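Local coordinates for protein transmembrane oligosaccharyl transferase (PDB 3WAJ) that belongs to the STT3/AglB family of oligosaccharyl transferases, membrane proteins with a many-helix N-terminal region of the GT-C class, and carries a bound zinc ion, at residues 206-211 / 255-260; 215-220 / 272-277; 121-126 / 170-175. One frame throughout, in Å; residues are numbered along the deposited sequence.

Following the chain from the N terminus, interaction 3 comes first: 121-126 meets 170-175, closing a largely helical loop of 43 residues and joining helix 121-131 to helix 163-181. That loop is complete before 206-211 opens interaction 1. Interactions 1 and 2 then cross, because their segments alternate in the order 206-211, 215-220, 255-260, 272-277; none nests in another. Interaction 1 packs helix 199-214 on helix 243-261, closing a loop of 43 residues, and interaction 2 joins the loops that follow these two helices, closing one of 51. The three form a continuous row through side-by-side contacts: Thr207 and Ile208 lie on Ala173 of interaction 3, whereas Tyr211 touches Gly218 of interaction 2.

Interaction 1: 206-211 / 255-260; sequences ITIGLY and AVSALI
No aromatic ring or other flat side chain enters the interface where Ile206, Ile208 and Gly209 meet Val256, Ser257 and Ile260; aliphatic branches and bare backbone fill it instead. It is a helix-helix crossing in the membrane-embedded bundle of the STT3 family, where segments 206-211 and 255-260 of helices 199-214 and 243-261 run in the same general sense, their local axes at 40° and 7.7 Å apart at closest approach. The approach is closest around Gly209, whose CA lies 4.3 Å from the CA of Ser257. With no side chain on the glycine, Ile260 packs CG2 against Gly209 CA, at 4.0 Å. Ile260 CG1 lies beside the backbone N (chi1 -64°) with CG2 anti to that N, and CG1 extends on (chi2 166°) to bring CD1 to Ile206. The two isoleucine side chains cross at about a right angle, and Val256 CG1 borders the same apolar patch. Ser257 offers its CB to the contact and keeps its OG hydrogen-bonded to Phe254 O in its own helix, so its hydroxyl is satisfied without a partner across the interface. Ala258 packs on helix 278-303. Ile208 touches Ser257 through its short branch, with CG2 3.6 Å from Ser257 CB.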
loop_
_atom_site.group_PDB
_atom_site.type_symbol
_atom_site.label_atom_id
_atom_site.label_comp_id
_atom_site.label_asym_id
_atom_site.label_seq_id
_atom_site.Cartn_x
_atom_site.Cartn_y
_atom_site.Cartn_z
ATOM N N ILE A 206 17.013 3.762 23.584
ATOM C CA ILE A 206 17.256 2.851 22.467
ATOM C C ILE A 206 15.947 2.487 21.789
ATOM O O ILE A 206 15.867 2.449 20.562
ATOM C CB ILE A 206 18.032 1.575 22.906
ATOM C CG1 ILE A 206 19.517 1.887 23.074
ATOM C CG2 ILE A 206 17.880 0.462 21.892
ATOM C CD1 ILE A 206 20.309 0.772 23.707
ATOM N N THR A 207 14.922 2.222 22.592
ATOM C CA THR A 207 13.605 1.883 22.058
ATOM C C THR A 207 13.011 3.060 21.277
ATOM O O THR A 207 12.385 2.863 20.239
ATOM C CB THR A 207 12.641 1.431 23.162
ATOM O OG1 THR A 207 12.469 2.500 24.098
ATOM C CG2 THR A 207 13.186 0.208 23.880
ATOM N N ILE A 208 13.213 4.283 21.762
ATOM C CA ILE A 208 12.778 5.438 20.978
ATOM C C ILE A 208 13.545 5.505 19.660
ATOM O O ILE A 208 12.943 5.535 18.578
ATOM C CB ILE A 208 12.916 6.758 21.738
ATOM C CG1 ILE A 208 11.870 6.816 22.856
ATOM C CG2 ILE A 208 12.741 7.951 20.778
ATOM C CD1 ILE A 208 11.983 8.028 23.734
ATOM N N GLY A 209 14.874 5.502 19.762
ATOM C CA GLY A 209 15.743 5.427 18.600
ATOM C C GLY A 209 15.269 4.395 17.593
ATOM O O GLY A 209 15.164 4.700 16.394
ATOM N N LEU A 210 14.961 3.189 18.070
ATOM C CA LEU A 210 14.556 2.108 17.167
ATOM C C LEU A 210 13.200 2.414 16.548
ATOM O O LEU A 210 12.960 2.113 15.371
ATOM C CB LEU A 210 14.560 0.759 17.878
ATOM C CG LEU A 210 15.966 0.291 18.240
ATOM C CD1 LEU A 210 15.960 -1.078 18.890
ATOM C CD2 LEU A 210 16.849 0.285 17.007
ATOM N N TYR A 211 12.330 3.051 17.330
ATOM C CA TYR A 211 11.032 3.507 16.820
ATOM C C TYR A 211 11.187 4.445 15.604
ATOM O O TYR A 211 10.638 4.182 14.532
ATOM C CB TYR A 211 10.215 4.153 17.953
ATOM C CG TYR A 211 8.833 4.608 17.551
ATOM C CD1 TYR A 211 8.049 3.844 16.702
ATOM C CD2 TYR A 211 8.309 5.795 18.027
ATOM C CE1 TYR A 211 6.785 4.259 16.328
ATOM C CE2 TYR A 211 7.039 6.218 17.658
ATOM C CZ TYR A 211 6.286 5.444 16.808
ATOM O OH TYR A 211 5.027 5.854 16.431
ATOM N N ALA A 255 18.593 12.112 24.889
ATOM C CA ALA A 255 19.983 12.188 24.448
ATOM C C ALA A 255 20.390 10.915 23.698
ATOM O O ALA A 255 20.963 10.979 22.601
ATOM C CB ALA A 255 20.923 12.450 25.626
ATOM N N VAL A 256 20.084 9.761 24.283
ATOM C CA VAL A 256 20.461 8.497 23.670
ATOM C C VAL A 256 19.756 8.309 22.329
ATOM O O VAL A 256 20.391 7.935 21.349
ATOM C CB VAL A 256 20.215 7.301 24.617
ATOM C CG1 VAL A 256 20.345 5.972 23.872
ATOM C CG2 VAL A 256 21.189 7.352 25.798
ATOM N N SER A 257 18.457 8.593 22.282
ATOM C CA SER A 257 17.683 8.414 21.051
ATOM C C SER A 257 18.286 9.222 19.916
ATOM O O SER A 257 18.337 8.760 18.774
ATOM C CB SER A 257 16.220 8.821 21.256
ATOM O OG SER A 257 16.101 10.215 21.481
ATOM N N ALA A 258 18.751 10.431 20.240
ATOM C CA ALA A 258 19.374 11.318 19.253
ATOM C C ALA A 258 20.685 10.731 18.711
ATOM O O ALA A 258 20.985 10.845 17.526
ATOM C CB ALA A 258 19.611 12.671 19.854
ATOM N N LEU A 259 21.468 10.124 19.599
ATOM C CA LEU A 259 22.716 9.469 19.220
ATOM C C LEU A 259 22.467 8.319 18.261
ATOM O O LEU A 259 23.189 8.142 17.279
ATOM C CB LEU A 259 23.425 8.926 20.461
ATOM C CG LEU A 259 24.287 9.914 21.222
ATOM C CD1 LEU A 259 24.863 9.249 22.463
ATOM C CD2 LEU A 259 25.386 10.399 20.300
ATOM N N ILE A 260 21.454 7.522 18.570
ATOM C CA ILE A 260 21.080 6.393 17.730
ATOM C C ILE A 260 20.553 6.868 16.375
ATOM O O ILE A 260 20.810 6.252 15.342
ATOM C CB ILE A 260 20.037 5.532 18.445
ATOM C CG1 ILE A 260 20.669 4.945 19.696
ATOM C CG2 ILE A 260 19.491 4.428 17.529
ATOM C CD1 ILE A 260 19.677 4.381 20.630
#

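Interaction 2: 215-220 / 272-277; sequences WGAGFI and STIFYS. With SO4 (sulfate ion), chain C.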
loop_
_atom_site.group_PDB
_atom_site.type_symbol
_atom_site.label_atom_id
_atom_site.label_comp_id
_atom_site.label_asym_id
_atom_site.label_seq_id
_atom_site.Cartn_x
_atom_site.Cartn_y
_atom_site.Cartn_z
ATOM N N TRP A 215 10.339 3.933 11.515
ATOM C CA TRP A 215 9.376 4.822 10.891
ATOM C C TRP A 215 9.782 6.279 11.169
ATOM O O TRP A 215 9.816 6.709 12.334
ATOM C CB TRP A 215 8.004 4.532 11.487
ATOM C CG TRP A 215 6.865 5.194 10.780
ATOM C CD1 TRP A 215 6.587 5.138 9.444
ATOM C CD2 TRP A 215 5.826 5.979 11.379
ATOM N NE1 TRP A 215 5.447 5.851 9.174
ATOM C CE2 TRP A 215 4.951 6.376 10.353
ATOM C CE3 TRP A 215 5.548 6.386 12.696
ATOM C CZ2 TRP A 215 3.816 7.168 10.582
ATOM C CZ3 TRP A 215 4.413 7.172 12.938
ATOM C CH2 TRP A 215 3.563 7.552 11.882
ATOM N N GLY A 216 10.080 7.029 10.106
ATOM C CA GLY A 216 10.610 8.385 10.233
ATOM C C GLY A 216 9.749 9.371 11.014
ATOM O O GLY A 216 10.270 10.287 11.666
ATOM N N ALA A 217 8.433 9.172 10.953
ATOM C CA ALA A 217 7.464 10.021 11.646
ATOM C C ALA A 217 7.412 9.708 13.134
ATOM O O ALA A 217 6.666 10.348 13.885
ATOM C CB ALA A 217 6.087 9.855 11.027
ATOM N N GLY A 218 8.211 8.725 13.551
ATOM C CA GLY A 218 8.200 8.228 14.918
ATOM C C GLY A 218 8.746 9.187 15.947
ATOM O O GLY A 218 8.656 8.923 17.151
ATOM N N PHE A 219 9.303 10.306 15.488
ATOM C CA PHE A 219 9.716 11.375 16.402
ATOM C C PHE A 219 8.514 11.829 17.238
ATOM O O PHE A 219 8.675 12.416 18.296
ATOM C CB PHE A 219 10.281 12.563 15.613
ATOM C CG PHE A 219 9.261 13.223 14.725
ATOM C CD1 PHE A 219 8.430 14.228 15.224
ATOM C CD2 PHE A 219 9.100 12.813 13.412
ATOM C CE1 PHE A 219 7.460 14.814 14.427
ATOM C CE2 PHE A 219 8.142 13.401 12.601
ATOM C CZ PHE A 219 7.319 14.406 13.112
ATOM N N ILE A 220 7.312 11.559 16.735
ATOM C CA ILE A 220 6.064 11.918 17.401
ATOM C C ILE A 220 5.959 11.372 18.831
ATOM O O ILE A 220 5.234 11.927 19.648
ATOM C CB ILE A 220 4.835 11.457 16.555
ATOM C CG1 ILE A 220 3.613 12.322 16.849
ATOM C CG2 ILE A 220 4.506 9.989 16.821
ATOM C CD1 ILE A 220 3.857 13.783 16.698
ATOM N N SER A 272 12.180 16.970 6.761
ATOM C CA SER A 272 11.037 16.115 6.484
ATOM C C SER A 272 10.528 15.469 7.759
ATOM O O SER A 272 11.291 15.213 8.694
ATOM C CB SER A 272 11.436 15.027 5.480
ATOM O OG SER A 272 10.328 14.206 5.173
ATOM N N THR A 273 9.234 15.187 7.793
ATOM C CA THR A 273 8.676 14.424 8.900
ATOM C C THR A 273 8.583 12.925 8.573
ATOM O O THR A 273 8.184 12.142 9.432
ATOM C CB THR A 273 7.294 14.955 9.305
ATOM O OG1 THR A 273 6.413 14.858 8.186
ATOM C CG2 THR A 273 7.386 16.410 9.751
ATOM N N ILE A 274 8.939 12.531 7.345
ATOM C CA ILE A 274 8.859 11.110 6.955
ATOM C C ILE A 274 10.200 10.509 6.460
ATOM O O ILE A 274 10.630 9.454 6.926
ATOM C CB ILE A 274 7.655 10.826 5.979
ATOM C CG1 ILE A 274 7.374 9.317 5.869
ATOM C CG2 ILE A 274 7.880 11.460 4.608
ATOM C CD1 ILE A 274 6.973 8.642 7.195
ATOM N N PHE A 275 10.867 11.203 5.549
ATOM C CA PHE A 275 12.221 10.844 5.137
ATOM C C PHE A 275 13.270 11.081 6.236
ATOM O O PHE A 275 13.035 11.838 7.191
ATOM C CB PHE A 275 12.591 11.618 3.874
ATOM C CG PHE A 275 11.685 11.324 2.699
ATOM C CD1 PHE A 275 11.837 10.140 1.970
ATOM C CD2 PHE A 275 10.671 12.213 2.334
ATOM C CE1 PHE A 275 11.002 9.845 0.875
ATOM C CE2 PHE A 275 9.826 11.926 1.240
ATOM C CZ PHE A 275 9.994 10.734 0.509
ATOM N N TYR A 276 14.430 10.442 6.097
ATOM C CA TYR A 276 15.454 10.495 7.142
ATOM C C TYR A 276 16.312 11.765 7.092
ATOM O O TYR A 276 17.341 11.830 6.418
ATOM C CB TYR A 276 16.248 9.177 7.197
ATOM C CG TYR A 276 15.395 8.131 7.862
ATOM C CD1 TYR A 276 15.441 7.945 9.243
ATOM C CD2 TYR A 276 14.459 7.405 7.131
ATOM C CE1 TYR A 276 14.619 7.025 9.875
ATOM C CE2 TYR A 276 13.624 6.483 7.753
ATOM C CZ TYR A 276 13.707 6.297 9.122
ATOM O OH TYR A 276 12.881 5.381 9.737
ATOM N N SER A 277 15.844 12.770 7.833
ATOM C CA SER A 277 16.322 14.139 7.714
ATOM C C SER A 277 16.805 14.644 9.066
ATOM O O SER A 277 16.625 13.972 10.085
ATOM C CB SER A 277 15.213 15.043 7.162
ATOM O OG SER A 277 14.209 15.298 8.118
HETATM S S SO4 C . 4.146 4.487 5.478
HETATM O O1 SO4 C . 4.807 3.620 4.494
HETATM O O2 SO4 C . 4.460 5.879 5.142
HETATM O O3 SO4 C . 2.702 4.257 5.409
HETATM O O4 SO4 C . 4.595 4.219 6.849
HETATM O O HOH W 1 9.704 6.630 7.294
#
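Ile274 CG1 and Trp215 CG both stand anti to their backbone N, with chi1 of -166° and -170°; a chi2 of 62° then bends Ile274 CD1 round to lie 3.7 Å from Trp215 NE1. The contact joins two loops that lead out of transmembrane helices, and the 272-277 loop contains an ST turn: Ser272 OG accepts from Ile274 N at 3.1 Å and also from Phe275 N, the second bond making an ST motif. No direct hydrogen bond spans the segments. A water bridges them, accepting from Gly216 N at 2.9 Å and lying 3.0 Å from Ile274 O, one of several acceptors that compete for its protons. Tyr276 OH lies near Gly216 N, but at a poor bonding angle, and is hydrogen-bonded to Val212 O. Ala217 sets its CB over one face of the Trp215 ring, offset toward the rim. The side chain of Trp215 is about 8 Å from the bound zinc ion, and NE1 makes a weak hydrogen bond to O4 of a sulfate ion, probably from the crystallisation liquor, that His81, His162 and Arg426 also hold. Thr273 O gathers C-H groups: Ala217 CA approaches to 3.1 Å, and the Phe219 ring turns its edge to this oxygen, with CE2 3.4 Å from Thr273 O and near the ring plane.

Interaction 3: 121-126 / 170-175; sequences ILPVYL and QVSALG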
loop_
_atom_site.group_PDB
_atom_site.type_symbol
_atom_site.label_atom_id
_atom_site.label_comp_id
_atom_site.label_asym_id
_atom_site.label_seq_id
_atom_site.Cartn_x
_atom_site.Cartn_y
_atom_site.Cartn_z
ATOM N N ILE A 121 4.225 -9.524 22.882
ATOM C CA ILE A 121 3.930 -9.915 24.255
ATOM C C ILE A 121 4.835 -9.147 25.229
ATOM O O ILE A 121 4.349 -8.533 26.183
ATOM C CB ILE A 121 4.086 -11.446 24.442
ATOM C CG1 ILE A 121 2.735 -12.152 24.286
ATOM C CG2 ILE A 121 4.659 -11.791 25.807
ATOM C CD1 ILE A 121 1.999 -11.811 23.023
ATOM N N LEU A 122 6.141 -9.153 24.961
ATOM C CA LEU A 122 7.119 -8.526 25.861
ATOM C C LEU A 122 6.864 -7.024 26.176
ATOM O O LEU A 122 6.688 -6.665 27.345
ATOM C CB LEU A 122 8.562 -8.802 25.402
ATOM C CG LEU A 122 8.858 -10.253 25.006
ATOM C CD1 LEU A 122 10.346 -10.475 24.727
ATOM C CD2 LEU A 122 8.362 -11.219 26.071
ATOM N N PRO A 123 6.808 -6.154 25.145
ATOM C CA PRO A 123 6.576 -4.738 25.473
ATOM C C PRO A 123 5.213 -4.494 26.116
ATOM O O PRO A 123 5.109 -3.583 26.943
ATOM C CB PRO A 123 6.619 -4.034 24.111
ATOM C CG PRO A 123 7.165 -5.034 23.153
ATOM C CD PRO A 123 6.849 -6.381 23.690
ATOM N N VAL A 124 4.190 -5.263 25.734
ATOM C CA VAL A 124 2.861 -5.055 26.307
ATOM C C VAL A 124 2.847 -5.435 27.784
ATOM O O VAL A 124 2.542 -4.593 28.628
ATOM C CB VAL A 124 1.751 -5.790 25.547
ATOM C CG1 VAL A 124 0.438 -5.674 26.306
ATOM C CG2 VAL A 124 1.596 -5.206 24.157
ATOM N N TYR A 125 3.195 -6.686 28.083
ATOM C CA TYR A 125 3.371 -7.122 29.459
ATOM C C TYR A 125 4.144 -6.068 30.231
ATOM O O TYR A 125 3.654 -5.561 31.236
ATOM C CB TYR A 125 4.113 -8.467 29.549
ATOM C CG TYR A 125 4.458 -8.828 30.978
ATOM C CD1 TYR A 125 3.562 -9.536 31.770
ATOM C CD2 TYR A 125 5.668 -8.438 31.547
ATOM C CE1 TYR A 125 3.859 -9.850 33.097
ATOM C CE2 TYR A 125 5.976 -8.746 32.866
ATOM C CZ TYR A 125 5.068 -9.453 33.635
ATOM O OH TYR A 125 5.372 -9.763 34.943
ATOM N N LEU A 126 5.340 -5.735 29.744
ATOM C CA LEU A 126 6.190 -4.728 30.382
ATOM C C LEU A 126 5.434 -3.441 30.645
ATOM O O LEU A 126 5.472 -2.926 31.762
ATOM C CB LEU A 126 7.437 -4.428 29.547
ATOM C CG LEU A 126 8.366 -3.403 30.205
ATOM C CD1 LEU A 126 8.767 -3.893 31.589
ATOM C CD2 LEU A 126 9.604 -3.118 29.365
ATOM N N GLN A 170 6.912 1.509 19.844
ATOM C CA GLN A 170 6.200 2.584 20.538
ATOM C C GLN A 170 5.820 2.141 21.947
ATOM O O GLN A 170 6.117 2.829 22.929
ATOM C CB GLN A 170 4.942 3.028 19.791
ATOM C CG GLN A 170 4.283 4.253 20.428
ATOM C CD GLN A 170 2.835 4.423 20.019
ATOM O OE1 GLN A 170 2.479 5.366 19.305
ATOM N NE2 GLN A 170 1.989 3.507 20.467
ATOM N N VAL A 171 5.161 0.987 22.026
ATOM C CA VAL A 171 4.800 0.372 23.299
ATOM C C VAL A 171 6.047 0.107 24.144
ATOM O O VAL A 171 6.069 0.406 25.338
ATOM C CB VAL A 171 4.009 -0.924 23.081
ATOM C CG1 VAL A 171 3.606 -1.550 24.419
ATOM C CG2 VAL A 171 2.775 -0.638 22.243
ATOM N N SER A 172 7.077 -0.452 23.515
ATOM C CA SER A 172 8.365 -0.672 24.169
ATOM C C SER A 172 8.894 0.612 24.761
ATOM O O SER A 172 9.386 0.614 25.886
ATOM C CB SER A 172 9.409 -1.220 23.185
ATOM O OG SER A 172 9.132 -2.562 22.848
ATOM N N ALA A 173 8.809 1.701 23.996
ATOM C CA ALA A 173 9.341 2.980 24.451
ATOM C C ALA A 173 8.595 3.465 25.697
ATOM O O ALA A 173 9.215 3.941 26.643
ATOM C CB ALA A 173 9.291 4.019 23.345
ATOM N N LEU A 174 7.270 3.322 25.703
ATOM C CA LEU A 174 6.468 3.709 26.857
ATOM C C LEU A 174 6.822 2.868 28.093
ATOM O O LEU A 174 7.190 3.408 29.144
ATOM C CB LEU A 174 4.984 3.564 26.542
ATOM C CG LEU A 174 4.407 4.381 25.393
ATOM C CD1 LEU A 174 2.960 3.981 25.160
ATOM C CD2 LEU A 174 4.510 5.879 25.660
ATOM N N GLY A 175 6.705 1.551 27.962
ATOM C CA GLY A 175 6.980 0.637 29.055
ATOM C C GLY A 175 8.381 0.773 29.613
ATOM O O GLY A 175 8.583 0.722 30.824
#
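Ser172 OG is hydrogen-bonded to Phe168 O one turn back in its own helix, and from there it abuts Pro123, whose CB and CG both lie 3.2 Å from it. These are carbon-oxygen contacts, and no hydrogen bond crosses between the segments. The site is a buried helix-helix crossing in the transmembrane bundle, where the first turn of helix 121-131 leans on the middle of helix 163-181; the local axes of 121-126 and 170-175 make an angle of 35° and come within 8.3 Å of each other. Pro123 directs CB toward the partner segment and, having no N-H, fits into this first helical turn without losing a backbone bond. Val171 CG1, anti to the backbone N (chi1 -179°), packs on Pro123 CB at 3.9 Å and also lies 3.6 Å from Pro123 O. The same methyl also meets Val124 CG2, the two valine side chains crossing at an oblique angle. Helix 199-214 also packs here, Thr207 touching Ser172. One turn along, Gly175 presents only backbone to Leu126, and Leu126 CD2 rests 4.1 Å from the carbonyl carbon C of Gly175.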